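Local structure of glucokinase (Streptomyces griseus, 3VGL) at residues 201-205 against 217-221; 241-245 against 276-281; 253-259 against 290-295; 187-191 against 231-236; 26-30 against 46-51. The protein probably catalyses the ATP-dependent phosphorylation of D-glucose to D-glucose 6-phosphate, as a zinc-containing glucokinase of the ROK family. Residues are numbered along the deposited sequence.

Contact 1. Residues 201-205 against 217-221; sequences VLLGL and HISEA. With ANP (phosphoaminophosphonic acid-adenylate ester), chain E.
Residues 201-204 are helical, near -60/-50 in phi/psi at Val-201 and Leu-202 with psi relaxing to -24° at Gly-204; 217-221 form a regular helical turn closed by Ala-221 N to His-217 O at 2.8 Å. The CA atoms come nearest at Leu-202 and Ala-221, 5.1 Å apart, and at Leu-205 and His-217, 5.9 Å apart. Ala-221 supplies the flat spot: its CB lies 3.9 Å from Leu-202 CB, 3.8 Å from CD1 of Leu-205 (m, t) and 4.1 Å from Val-201 CG1. Leu-202 (t, p) carries its CD1 to 4.0 Å from Ile-218 CG1. One water bridges Leu-202 O (2.8 Å, water donating) and the side-chain ND1 of His-217 (chi1 m; 3.1 Å). Ser-219, turned away from 201-205, donates from OG to N1 of the bound ANP at 2.6 Å, so this helix pair borders the adenine end of the nucleotide pocket. Helix 227-251 covers Leu-202 through Val-228 and Ile-218 through Phe-233, while helix 181-194 packs on Ile-218.

Contact 2. Residues 241-245 against 276-281; sequences GAGLA and SFRRWL
Helices 241-245 and 276-280 cross at -51°, their axes approaching to 7.4 Å, a closeness made possible by small residues on 241-245; Leu-281 is the first residue out of its helix. Gly-241 leaves a hollow: its CA is 4.0 Å from Phe-277 CA and 3.4 Å from OG of Ser-276 (chi1 t), which fills the gap and bonds back to Ala-237 O. Backbone also meets backbone, Phe-277 CA lying 3.6 Å from Gly-241 O in a CA-H...O contact. Here helix 267-280, the crossover helix between strands 255-259 and 291-294, lies against helix 227-251. Phe-277 (chi1 t) wedges its ring edge beside the latter, CD1 being 3.7 Å from Leu-244 CB and 3.6 Å from Ala-245 N. Trp-280 (chi1 m, chi2 107°) lays its five-membered ring over Ala-242 CB, 3.6 Å from centroid to CB and 6° off the normal. The Ala-245 CB bump sits 3.6 Å from Trp-280 CB. Arg-159 of the second subunit makes a cation-pi contact with Trp-280.

Contact 3. Residues 253-259 against 290-295; sequences PSAFIVG and AQVLAA
Phe-256 (chi1 m, chi2 -73°) reaches over Ala-290, just ahead of the neighbouring strand, and toward Val-292, its CD2 3.8 Å from Ala-290 CB and 4.5 Å from Val-292 CG2. The strands 255-259 and 291-294 run parallel, with axes 4.6 Å apart and 24° between their directions. Their register pairs Ala-255 with Gln-291, Phe-256 with Val-292, Ile-257 with Leu-293 and Val-258 with Ala-294, at CA separations of 4.5 to 5.0 Å. Five hydrogen bonds form the ladder: Gln-291 N to Ser-254 O (3.0 Å), then, all at 2.8 Å, Phe-256 N to Gln-291 O, Leu-293 N to Phe-256 O, Val-258 N to Leu-293 O and Ala-295 N to Val-258 O. On the sheet face that carries Phe-256, Val-258 CG2 meets Val-292 CG1 at 4.3 Å; on the other, Ala-255 CB meets Leu-293 CD1 at 4.2 Å. These are the two strands of a beta-alpha-beta crossover. Helices 267-280 and 227-251 cover the Phe-256 side, while strand 125-130 bonds to the other edge of 255-259.

Contact 4. Residues 187-191 against 231-236; sequences YAKQR and DSFREL
This is a helix-helix contact combining a salt-bridge network with close side-chain packing, between helices 181-194 and 227-251. The local axes approach to 9.1 Å, with 134° between their directions, and the CA atoms come nearest at Tyr-187 and Ser-232, 5.2 Å apart. Tyr-187 (chi1 m, chi2 -35°) presents its ring face to Glu-235 CG, 3.4 Å from centroid to carbon and 4° off the normal: a CH-pi contact. Ser-232 OG, bonded to Val-228 O in its own helix, lies 3.1 Å from Ala-188 CA. Arg-191 (m, t, t) stretches across to both acids. Its NE makes a hydrogen-bonded salt bridge to Asp-231 OD2 at 2.8 Å and its NH2 a longer one, without a hydrogen bond, to Glu-235 OE1 at 3.6 Å, while NH1 turns back to Tyr-187 O at 2.9 Å. Glu-235 OE2 has further partners in Arg-238 and Trp-239. The arrangement is an oblique helix-helix crossing with a salt-bridge network at its rim, among the helices beside the nucleotide pocket, Leu-236's side chain being about 7 Å from bound ANP.

Contact 5. Residues 26-30 against 46-51; sequences LSTFK and AAVAGA
The Phe-29 ring forms the apolar centre, lying across the alanine-rich turn of 46-51. With chi1 at t and chi2 at 99°, it puts one face over Ala-47, whose CA is 3.6 Å from the ring centroid and 27° off the normal, a CH-pi contact. Phe-29 CD2 is 3.4 Å from Ala-47 CB. Gly-50 leaves room for the ring, its CA being 3.8 Å from Phe-29 CD1; an ideal CB there would come to 2.3 Å of that atom. Around this centre, Phe-29 CZ lies 4.4 Å from Ala-46 CB and Phe-29 CB 4.1 Å from Ala-51 CB, while the nearest CA atoms are those of Phe-29 and Ala-51, 5.3 Å apart. The 26-30 backbone is extended from Ser-27 onward and enters strand 29-32; 46-51 is regular helix. At the polar edge, Ser-27 (chi1 p) donates from OG to Ala-51 O at 2.6 Å, and the same OG is bonded to Val-18 N of the adjoining strand. Ala-47 and Ala-51 also rest on strand 13-19. A helix laid on a mixed sheet beside its edge strand 29-32 is characteristic of the N-terminal domain of the actin-like ATPase fold to which ROK kinases belong.

In the fold
Contacts 2 and 3 form one continuous core, their centres about 12 Å apart: Phe-277 CE1 meets Phe-256 CE2 at 3.7 Å. Contacts 1 and 4, also about 12 Å apart between centres, touch through Ile-218 CD1 and Ala-188 CB (3.5 Å) and through Ser-219 OG and Phe-233 CZ (3.4 Å), next to the ANP adenine. Helix 227-251 serves both contact 2 and contact 4, whose nearest atoms are about 5 Å apart. Contact 5 lies at the edge of the N-terminal five-stranded sheet, its centre about 29 Å from that of contact 3. Gly-259 of contact 3 is about 8 Å from bound ANP; the side chain of Ala-47 of contact 5 is about 13 Å from it.

Contact 1. Residues 201-205 against 217-221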
# COMPACT_ATOMS: atom_id res chain seq x y z
N VAL A 201 32.76 5.08 -4.30
CA VAL A 201 33.17 4.09 -5.31
C VAL A 201 32.20 4.07 -6.50
O VAL A 201 32.63 4.11 -7.66
CB VAL A 201 33.34 2.67 -4.69
CG1 VAL A 201 33.49 1.60 -5.77
CG2 VAL A 201 34.52 2.65 -3.73
N LEU A 202 30.90 4.04 -6.22
CA LEU A 202 29.90 4.03 -7.28
C LEU A 202 30.02 5.24 -8.19
O LEU A 202 30.06 5.09 -9.42
CB LEU A 202 28.48 3.94 -6.68
CG LEU A 202 27.26 4.08 -7.60
CD1 LEU A 202 27.28 3.01 -8.65
CD2 LEU A 202 25.99 4.00 -6.77
N LEU A 203 30.07 6.43 -7.60
CA LEU A 203 30.17 7.66 -8.38
C LEU A 203 31.48 7.74 -9.17
O LEU A 203 31.50 8.21 -10.31
CB LEU A 203 29.99 8.89 -7.48
CG LEU A 203 28.63 9.00 -6.77
CD1 LEU A 203 28.74 9.87 -5.52
CD2 LEU A 203 27.54 9.52 -7.70
N GLY A 204 32.56 7.23 -8.58
CA GLY A 204 33.87 7.17 -9.24
C GLY A 204 33.92 6.30 -10.49
O GLY A 204 34.77 6.50 -11.35
N LEU A 205 33.00 5.34 -10.60
CA LEU A 205 32.94 4.47 -11.77
C LEU A 205 32.23 5.14 -12.95
O LEU A 205 32.31 4.66 -14.08
CB LEU A 205 32.25 3.14 -11.43
CG LEU A 205 32.98 2.22 -10.44
CD1 LEU A 205 32.06 1.11 -9.94
CD2 LEU A 205 34.25 1.62 -11.05
N HIS A 217 27.67 -0.00 -13.34
CA HIS A 217 28.45 0.64 -12.26
C HIS A 217 27.98 0.12 -10.90
O HIS A 217 28.79 -0.13 -10.01
CB HIS A 217 28.28 2.15 -12.25
CG HIS A 217 28.66 2.83 -13.53
ND1 HIS A 217 28.26 4.11 -13.83
CD2 HIS A 217 29.41 2.41 -14.58
CE1 HIS A 217 28.74 4.45 -15.02
NE2 HIS A 217 29.44 3.44 -15.49
N ILE A 218 26.66 0.01 -10.73
CA ILE A 218 26.10 -0.44 -9.45
C ILE A 218 26.59 -1.84 -9.10
O ILE A 218 26.98 -2.11 -7.96
CB ILE A 218 24.54 -0.39 -9.48
CG1 ILE A 218 24.06 1.01 -9.83
CG2 ILE A 218 23.94 -0.85 -8.13
CD1 ILE A 218 22.57 1.07 -10.24
N SER A 219 26.63 -2.71 -10.10
CA SER A 219 27.10 -4.08 -9.92
C SER A 219 28.57 -4.11 -9.51
O SER A 219 28.92 -4.71 -8.49
CB SER A 219 26.89 -4.88 -11.21
OG SER A 219 25.50 -5.11 -11.42
N GLU A 220 29.42 -3.44 -10.29
CA GLU A 220 30.85 -3.39 -9.99
C GLU A 220 31.11 -2.77 -8.61
O GLU A 220 31.90 -3.30 -7.83
CB GLU A 220 31.63 -2.65 -11.09
CG GLU A 220 33.17 -2.65 -10.92
CD GLU A 220 33.76 -4.00 -10.50
OE1 GLU A 220 33.25 -5.06 -10.93
OE2 GLU A 220 34.76 -4.00 -9.75
N ALA A 221 30.44 -1.65 -8.32
CA ALA A 221 30.57 -1.00 -7.02
C ALA A 221 30.15 -1.91 -5.86
O ALA A 221 30.82 -1.97 -4.84
CB ALA A 221 29.81 0.32 -6.99
PB ANP E . 17.04 -4.97 -22.36
O1B ANP E . 15.92 -4.72 -21.35
O2B ANP E . 17.15 -3.97 -23.48
N3B ANP E . 16.83 -6.52 -23.07
PA ANP E . 18.96 -5.47 -20.22
O1A ANP E . 20.48 -5.36 -20.22
O2A ANP E . 18.30 -6.80 -19.96
O3A ANP E . 18.45 -4.84 -21.62
O5' ANP E . 18.34 -4.43 -19.17
C5' ANP E . 18.72 -3.05 -19.15
C4' ANP E . 18.54 -2.50 -17.75
O4' ANP E . 19.21 -3.33 -16.80
C3' ANP E . 19.16 -1.13 -17.65
O3' ANP E . 18.46 -0.43 -16.61
C2' ANP E . 20.56 -1.47 -17.19
O2' ANP E . 21.17 -0.39 -16.51
C1' ANP E . 20.36 -2.67 -16.28
N9 ANP E . 21.47 -3.63 -16.41
C8 ANP E . 21.80 -4.37 -17.49
N7 ANP E . 22.89 -5.15 -17.22
C5 ANP E . 23.22 -4.91 -15.93
C6 ANP E . 24.26 -5.37 -14.97
N6 ANP E . 25.19 -6.29 -15.34
N1 ANP E . 24.22 -4.87 -13.72
C2 ANP E . 23.32 -3.95 -13.31
N3 ANP E . 22.35 -3.48 -14.13
C4 ANP E . 22.28 -3.92 -15.40
O HOH W 1 28.35 6.07 -11.46

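Contact 2. Residues 241-245 against 276-281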
# COMPACT_ATOMS: atom_id res chain seq x y z
N GLY A 241 12.38 -10.88 -4.63
CA GLY A 241 12.14 -12.07 -3.79
C GLY A 241 10.70 -12.21 -3.34
O GLY A 241 10.16 -13.33 -3.34
N ALA A 242 10.06 -11.11 -2.93
CA ALA A 242 8.64 -11.15 -2.55
C ALA A 242 7.79 -11.60 -3.72
O ALA A 242 6.84 -12.40 -3.56
CB ALA A 242 8.15 -9.79 -2.03
N GLY A 243 8.10 -11.11 -4.92
CA GLY A 243 7.36 -11.52 -6.10
C GLY A 243 7.58 -12.99 -6.43
O GLY A 243 6.66 -13.66 -6.87
N LEU A 244 8.82 -13.47 -6.30
CA LEU A 244 9.08 -14.91 -6.50
C LEU A 244 8.30 -15.76 -5.51
O LEU A 244 7.81 -16.84 -5.87
CB LEU A 244 10.58 -15.24 -6.37
CG LEU A 244 11.47 -14.78 -7.52
CD1 LEU A 244 12.88 -15.24 -7.23
CD2 LEU A 244 11.03 -15.29 -8.90
N ALA A 245 8.18 -15.27 -4.28
CA ALA A 245 7.34 -16.00 -3.31
C ALA A 245 5.89 -16.05 -3.78
O ALA A 245 5.23 -17.11 -3.69
CB ALA A 245 7.48 -15.43 -1.94
N SER A 276 15.81 -13.32 0.05
CA SER A 276 14.51 -12.65 0.12
C SER A 276 13.33 -13.59 -0.17
O SER A 276 12.33 -13.60 0.55
CB SER A 276 14.50 -11.49 -0.86
OG SER A 276 13.21 -10.88 -0.82
N PHE A 277 13.46 -14.38 -1.24
CA PHE A 277 12.48 -15.41 -1.57
C PHE A 277 12.19 -16.29 -0.36
O PHE A 277 11.03 -16.48 -0.00
CB PHE A 277 13.01 -16.28 -2.73
CG PHE A 277 12.22 -17.53 -2.96
CD1 PHE A 277 10.93 -17.47 -3.48
CD2 PHE A 277 12.77 -18.78 -2.68
CE1 PHE A 277 10.18 -18.62 -3.70
CE2 PHE A 277 12.02 -19.94 -2.90
CZ PHE A 277 10.73 -19.86 -3.42
N ARG A 278 13.24 -16.80 0.29
CA ARG A 278 13.04 -17.66 1.45
C ARG A 278 12.36 -16.95 2.62
O ARG A 278 11.59 -17.59 3.36
CB ARG A 278 14.34 -18.33 1.89
CG ARG A 278 14.87 -19.34 0.87
CD ARG A 278 13.93 -20.55 0.64
NE ARG A 278 13.59 -21.22 1.91
CZ ARG A 278 14.35 -22.12 2.52
NH1 ARG A 278 15.49 -22.49 1.98
NH2 ARG A 278 13.94 -22.65 3.67
N ARG A 279 12.62 -15.64 2.79
CA ARG A 279 11.95 -14.89 3.85
C ARG A 279 10.47 -14.70 3.58
O ARG A 279 9.66 -14.75 4.51
CB ARG A 279 12.61 -13.53 4.08
CG ARG A 279 13.87 -13.66 4.92
CD ARG A 279 14.39 -12.32 5.38
NE ARG A 279 15.41 -11.86 4.46
CZ ARG A 279 15.20 -11.00 3.48
NH1 ARG A 279 13.99 -10.49 3.30
NH2 ARG A 279 16.19 -10.66 2.68
N TRP A 280 10.10 -14.53 2.31
CA TRP A 280 8.71 -14.26 1.96
C TRP A 280 7.85 -15.49 1.70
O TRP A 280 6.63 -15.40 1.74
CB TRP A 280 8.63 -13.33 0.74
CG TRP A 280 9.11 -11.95 0.99
CD1 TRP A 280 10.28 -11.39 0.54
CD2 TRP A 280 8.44 -10.93 1.73
NE1 TRP A 280 10.38 -10.08 0.97
CE2 TRP A 280 9.25 -9.78 1.70
CE3 TRP A 280 7.22 -10.87 2.42
CZ2 TRP A 280 8.89 -8.58 2.33
CZ3 TRP A 280 6.87 -9.69 3.05
CH2 TRP A 280 7.70 -8.56 3.00
N LEU A 281 8.47 -16.65 1.44
CA LEU A 281 7.72 -17.87 1.07
C LEU A 281 6.70 -18.28 2.14
O LEU A 281 7.10 -18.49 3.27
CB LEU A 281 8.74 -19.00 0.82
CG LEU A 281 8.16 -20.31 0.28
CD1 LEU A 281 7.57 -20.09 -1.11
CD2 LEU A 281 9.27 -21.36 0.24

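Contact 3. Residues 253-259 against 290-295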
# COMPACT_ATOMS: atom_id res chain seq x y z
N PRO A 253 6.79 -24.14 -8.89
CA PRO A 253 7.73 -24.84 -9.78
C PRO A 253 8.86 -25.48 -8.98
O PRO A 253 9.01 -25.20 -7.79
CB PRO A 253 8.29 -23.70 -10.63
CG PRO A 253 8.37 -22.57 -9.63
CD PRO A 253 7.09 -22.69 -8.81
N SER A 254 9.68 -26.31 -9.63
CA SER A 254 10.86 -26.84 -8.96
C SER A 254 11.97 -25.79 -8.90
O SER A 254 12.82 -25.82 -8.00
CB SER A 254 11.35 -28.10 -9.68
OG SER A 254 11.59 -27.83 -11.04
N ALA A 255 11.96 -24.87 -9.86
CA ALA A 255 12.97 -23.82 -9.90
C ALA A 255 12.45 -22.52 -10.48
O ALA A 255 11.62 -22.53 -11.41
CB ALA A 255 14.19 -24.30 -10.72
N PHE A 256 12.97 -21.43 -9.92
CA PHE A 256 12.93 -20.10 -10.52
C PHE A 256 14.27 -19.79 -11.15
O PHE A 256 15.31 -20.10 -10.56
CB PHE A 256 12.62 -19.04 -9.46
CG PHE A 256 11.24 -19.17 -8.91
CD1 PHE A 256 10.16 -18.79 -9.69
CD2 PHE A 256 11.01 -19.75 -7.65
CE1 PHE A 256 8.85 -18.95 -9.22
CE2 PHE A 256 9.68 -19.88 -7.16
CZ PHE A 256 8.62 -19.49 -7.96
N ILE A 257 14.22 -19.21 -12.34
CA ILE A 257 15.45 -18.87 -13.08
C ILE A 257 15.38 -17.38 -13.35
O ILE A 257 14.42 -16.90 -13.96
CB ILE A 257 15.58 -19.67 -14.38
CG1 ILE A 257 15.50 -21.18 -14.09
CG2 ILE A 257 16.88 -19.32 -15.09
CD1 ILE A 257 15.36 -22.06 -15.32
N VAL A 258 16.40 -16.67 -12.88
CA VAL A 258 16.44 -15.20 -13.00
C VAL A 258 17.39 -14.83 -14.12
O VAL A 258 18.59 -15.16 -14.06
CB VAL A 258 16.91 -14.56 -11.67
CG1 VAL A 258 16.89 -13.03 -11.81
CG2 VAL A 258 15.96 -14.96 -10.54
N GLY A 259 16.84 -14.17 -15.15
CA GLY A 259 17.62 -13.75 -16.32
C GLY A 259 17.59 -12.24 -16.45
O GLY A 259 17.40 -11.50 -15.46
N ALA A 290 11.36 -23.96 -3.79
CA ALA A 290 11.99 -24.05 -5.11
C ALA A 290 13.43 -23.59 -5.04
O ALA A 290 13.81 -22.85 -4.13
CB ALA A 290 11.24 -23.16 -6.08
N GLN A 291 14.22 -24.04 -6.01
CA GLN A 291 15.54 -23.46 -6.24
C GLN A 291 15.35 -22.08 -6.86
O GLN A 291 14.34 -21.82 -7.54
CB GLN A 291 16.35 -24.32 -7.20
CG GLN A 291 16.63 -25.71 -6.62
CD GLN A 291 17.33 -26.58 -7.62
OE1 GLN A 291 18.44 -26.29 -8.03
NE2 GLN A 291 16.68 -27.67 -8.02
N VAL A 292 16.32 -21.22 -6.60
CA VAL A 292 16.38 -19.90 -7.24
C VAL A 292 17.75 -19.83 -7.90
O VAL A 292 18.78 -19.83 -7.22
CB VAL A 292 16.21 -18.74 -6.23
CG1 VAL A 292 16.27 -17.40 -6.98
CG2 VAL A 292 14.86 -18.84 -5.51
N LEU A 293 17.74 -19.77 -9.23
CA LEU A 293 18.97 -19.95 -10.02
C LEU A 293 19.20 -18.81 -10.98
O LEU A 293 18.26 -18.27 -11.55
CB LEU A 293 18.92 -21.25 -10.83
CG LEU A 293 18.64 -22.52 -10.02
CD1 LEU A 293 18.38 -23.69 -10.97
CD2 LEU A 293 19.79 -22.82 -9.08
N ALA A 294 20.47 -18.44 -11.18
CA ALA A 294 20.80 -17.53 -12.26
C ALA A 294 20.62 -18.24 -13.60
O ALA A 294 20.92 -19.43 -13.72
CB ALA A 294 22.25 -17.07 -12.13
N ALA A 295 20.12 -17.50 -14.59
CA ALA A 295 20.16 -17.97 -15.97
C ALA A 295 21.60 -18.34 -16.32
O ALA A 295 22.51 -17.52 -16.20
CB ALA A 295 19.63 -16.88 -16.91
O HOH W 2 13.84 -28.10 -7.11

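Contact 4. Residues 187-191 against 231-236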
# COMPACT_ATOMS: atom_id res chain seq x y z
N TYR A 187 16.98 3.01 -7.47
CA TYR A 187 17.31 2.84 -6.06
C TYR A 187 18.67 3.42 -5.77
O TYR A 187 18.86 4.07 -4.74
CB TYR A 187 17.29 1.37 -5.65
CG TYR A 187 15.91 0.74 -5.77
CD1 TYR A 187 14.76 1.49 -5.49
CD2 TYR A 187 15.77 -0.58 -6.16
CE1 TYR A 187 13.49 0.92 -5.59
CE2 TYR A 187 14.50 -1.16 -6.27
CZ TYR A 187 13.38 -0.41 -5.97
OH TYR A 187 12.15 -0.99 -6.10
N ALA A 188 19.62 3.18 -6.67
CA ALA A 188 20.98 3.68 -6.45
C ALA A 188 21.06 5.19 -6.57
O ALA A 188 21.80 5.82 -5.81
CB ALA A 188 21.93 3.02 -7.40
N LYS A 189 20.33 5.76 -7.52
CA LYS A 189 20.32 7.22 -7.66
C LYS A 189 19.67 7.91 -6.46
O LYS A 189 20.16 8.94 -6.01
CB LYS A 189 19.68 7.67 -8.97
CG LYS A 189 20.53 7.34 -10.20
CD LYS A 189 19.89 7.81 -11.50
CE LYS A 189 20.84 7.56 -12.67
NZ LYS A 189 20.32 8.05 -13.97
N GLN A 190 18.57 7.33 -5.96
CA GLN A 190 17.94 7.80 -4.71
C GLN A 190 18.95 7.82 -3.56
O GLN A 190 19.06 8.81 -2.84
CB GLN A 190 16.76 6.91 -4.30
CG GLN A 190 15.45 7.09 -5.09
CD GLN A 190 14.30 6.16 -4.60
OE1 GLN A 190 14.52 5.14 -3.93
NE2 GLN A 190 13.07 6.52 -4.98
N ARG A 191 19.69 6.72 -3.41
CA ARG A 191 20.57 6.54 -2.27
C ARG A 191 21.85 7.35 -2.41
O ARG A 191 22.36 7.88 -1.41
CB ARG A 191 20.86 5.05 -2.03
CG ARG A 191 19.65 4.32 -1.46
CD ARG A 191 19.62 2.84 -1.78
NE ARG A 191 18.42 2.18 -1.22
CZ ARG A 191 17.18 2.39 -1.66
NH1 ARG A 191 16.95 3.22 -2.67
NH2 ARG A 191 16.14 1.78 -1.09
N ASP A 231 23.14 -1.61 -0.81
CA ASP A 231 21.78 -1.30 -0.36
C ASP A 231 20.75 -1.31 -1.50
O ASP A 231 19.58 -1.70 -1.31
CB ASP A 231 21.71 0.05 0.36
CG ASP A 231 20.45 0.19 1.20
OD1 ASP A 231 20.15 -0.75 1.96
OD2 ASP A 231 19.75 1.23 1.08
N SER A 232 21.17 -0.86 -2.68
CA SER A 232 20.30 -0.84 -3.86
C SER A 232 19.94 -2.27 -4.29
O SER A 232 18.78 -2.56 -4.67
CB SER A 232 20.95 -0.09 -5.02
OG SER A 232 21.32 1.22 -4.62
N PHE A 233 20.93 -3.16 -4.27
CA PHE A 233 20.67 -4.57 -4.52
C PHE A 233 19.74 -5.16 -3.48
O PHE A 233 18.88 -5.98 -3.83
CB PHE A 233 21.97 -5.37 -4.65
CG PHE A 233 22.54 -5.35 -6.03
CD1 PHE A 233 23.65 -4.56 -6.32
CD2 PHE A 233 21.95 -6.07 -7.07
CE1 PHE A 233 24.19 -4.52 -7.61
CE2 PHE A 233 22.49 -6.03 -8.37
CZ PHE A 233 23.61 -5.24 -8.64
N ARG A 234 19.90 -4.75 -2.22
CA ARG A 234 18.98 -5.19 -1.13
C ARG A 234 17.53 -4.80 -1.44
O ARG A 234 16.62 -5.61 -1.27
CB ARG A 234 19.42 -4.65 0.24
CG ARG A 234 18.48 -5.06 1.37
CD ARG A 234 18.99 -4.66 2.75
NE ARG A 234 18.70 -5.72 3.73
CZ ARG A 234 19.50 -6.75 4.00
NH1 ARG A 234 19.14 -7.66 4.90
NH2 ARG A 234 20.68 -6.88 3.39
N GLU A 235 17.34 -3.56 -1.90
CA GLU A 235 15.99 -3.08 -2.20
C GLU A 235 15.43 -3.82 -3.42
O GLU A 235 14.25 -4.22 -3.41
CB GLU A 235 15.98 -1.54 -2.41
CG GLU A 235 14.60 -0.93 -2.68
CD GLU A 235 13.69 -0.90 -1.49
OE1 GLU A 235 14.15 -1.12 -0.35
OE2 GLU A 235 12.47 -0.65 -1.68
N LEU A 236 16.25 -4.01 -4.45
CA LEU A 236 15.82 -4.80 -5.62
C LEU A 236 15.37 -6.20 -5.20
O LEU A 236 14.32 -6.68 -5.61
CB LEU A 236 16.93 -4.89 -6.68
CG LEU A 236 16.71 -5.90 -7.81
CD1 LEU A 236 15.52 -5.49 -8.69
CD2 LEU A 236 17.99 -6.00 -8.65

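Contact 5. Residues 26-30 against 46-51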
# COMPACT_ATOMS: atom_id res chain seq x y z
N LEU A 26 27.42 -18.89 -31.89
CA LEU A 26 28.55 -18.81 -32.84
C LEU A 26 28.92 -17.41 -33.30
O LEU A 26 29.97 -17.22 -33.91
CB LEU A 26 28.29 -19.69 -34.06
CG LEU A 26 27.92 -21.16 -33.86
CD1 LEU A 26 27.81 -21.81 -35.22
CD2 LEU A 26 28.95 -21.86 -32.99
N SER A 27 28.05 -16.43 -33.04
CA SER A 27 28.36 -15.05 -33.38
C SER A 27 27.58 -14.10 -32.48
O SER A 27 26.58 -14.50 -31.89
CB SER A 27 28.03 -14.75 -34.84
OG SER A 27 26.63 -14.72 -35.06
N THR A 28 28.04 -12.86 -32.42
CA THR A 28 27.47 -11.81 -31.56
C THR A 28 27.31 -10.52 -32.35
O THR A 28 28.22 -10.09 -33.04
CB THR A 28 28.41 -11.53 -30.36
OG1 THR A 28 28.66 -12.75 -29.66
CG2 THR A 28 27.81 -10.48 -29.41
N PHE A 29 26.14 -9.90 -32.24
CA PHE A 29 25.94 -8.56 -32.77
C PHE A 29 25.10 -7.80 -31.75
O PHE A 29 24.16 -8.37 -31.20
CB PHE A 29 25.24 -8.58 -34.13
CG PHE A 29 24.91 -7.20 -34.67
CD1 PHE A 29 25.73 -6.59 -35.61
CD2 PHE A 29 23.78 -6.50 -34.21
CE1 PHE A 29 25.44 -5.33 -36.12
CE2 PHE A 29 23.48 -5.22 -34.71
CZ PHE A 29 24.32 -4.64 -35.67
N LYS A 30 25.47 -6.56 -31.45
CA LYS A 30 24.72 -5.72 -30.50
C LYS A 30 24.50 -4.33 -31.08
O LYS A 30 25.39 -3.76 -31.72
CB LYS A 30 25.46 -5.58 -29.17
CG LYS A 30 25.89 -6.87 -28.51
CD LYS A 30 26.74 -6.60 -27.27
CE LYS A 30 27.25 -7.88 -26.63
NZ LYS A 30 26.23 -8.48 -25.72
N ALA A 46 19.90 -4.99 -39.64
CA ALA A 46 21.34 -4.80 -39.43
C ALA A 46 21.92 -5.88 -38.50
O ALA A 46 23.02 -6.39 -38.73
CB ALA A 46 21.62 -3.43 -38.86
N ALA A 47 21.17 -6.19 -37.44
CA ALA A 47 21.57 -7.24 -36.49
C ALA A 47 21.64 -8.62 -37.14
O ALA A 47 22.60 -9.37 -36.93
CB ALA A 47 20.62 -7.27 -35.28
N VAL A 48 20.62 -8.95 -37.93
CA VAL A 48 20.60 -10.22 -38.65
C VAL A 48 21.78 -10.29 -39.62
O VAL A 48 22.51 -11.28 -39.63
CB VAL A 48 19.25 -10.47 -39.40
CG1 VAL A 48 19.35 -11.68 -40.34
CG2 VAL A 48 18.10 -10.63 -38.41
N ALA A 49 21.99 -9.24 -40.40
CA ALA A 49 23.12 -9.19 -41.35
C ALA A 49 24.48 -9.33 -40.66
O ALA A 49 25.34 -10.12 -41.09
CB ALA A 49 23.05 -7.91 -42.18
N GLY A 50 24.66 -8.59 -39.56
CA GLY A 50 25.91 -8.64 -38.79
C GLY A 50 26.18 -9.98 -38.15
O GLY A 50 27.29 -10.52 -38.25
N ALA A 51 25.18 -10.55 -37.48
CA ALA A 51 25.35 -11.85 -36.82
C ALA A 51 25.53 -12.99 -37.84
O ALA A 51 26.21 -13.99 -37.56
CB ALA A 51 24.18 -12.12 -35.91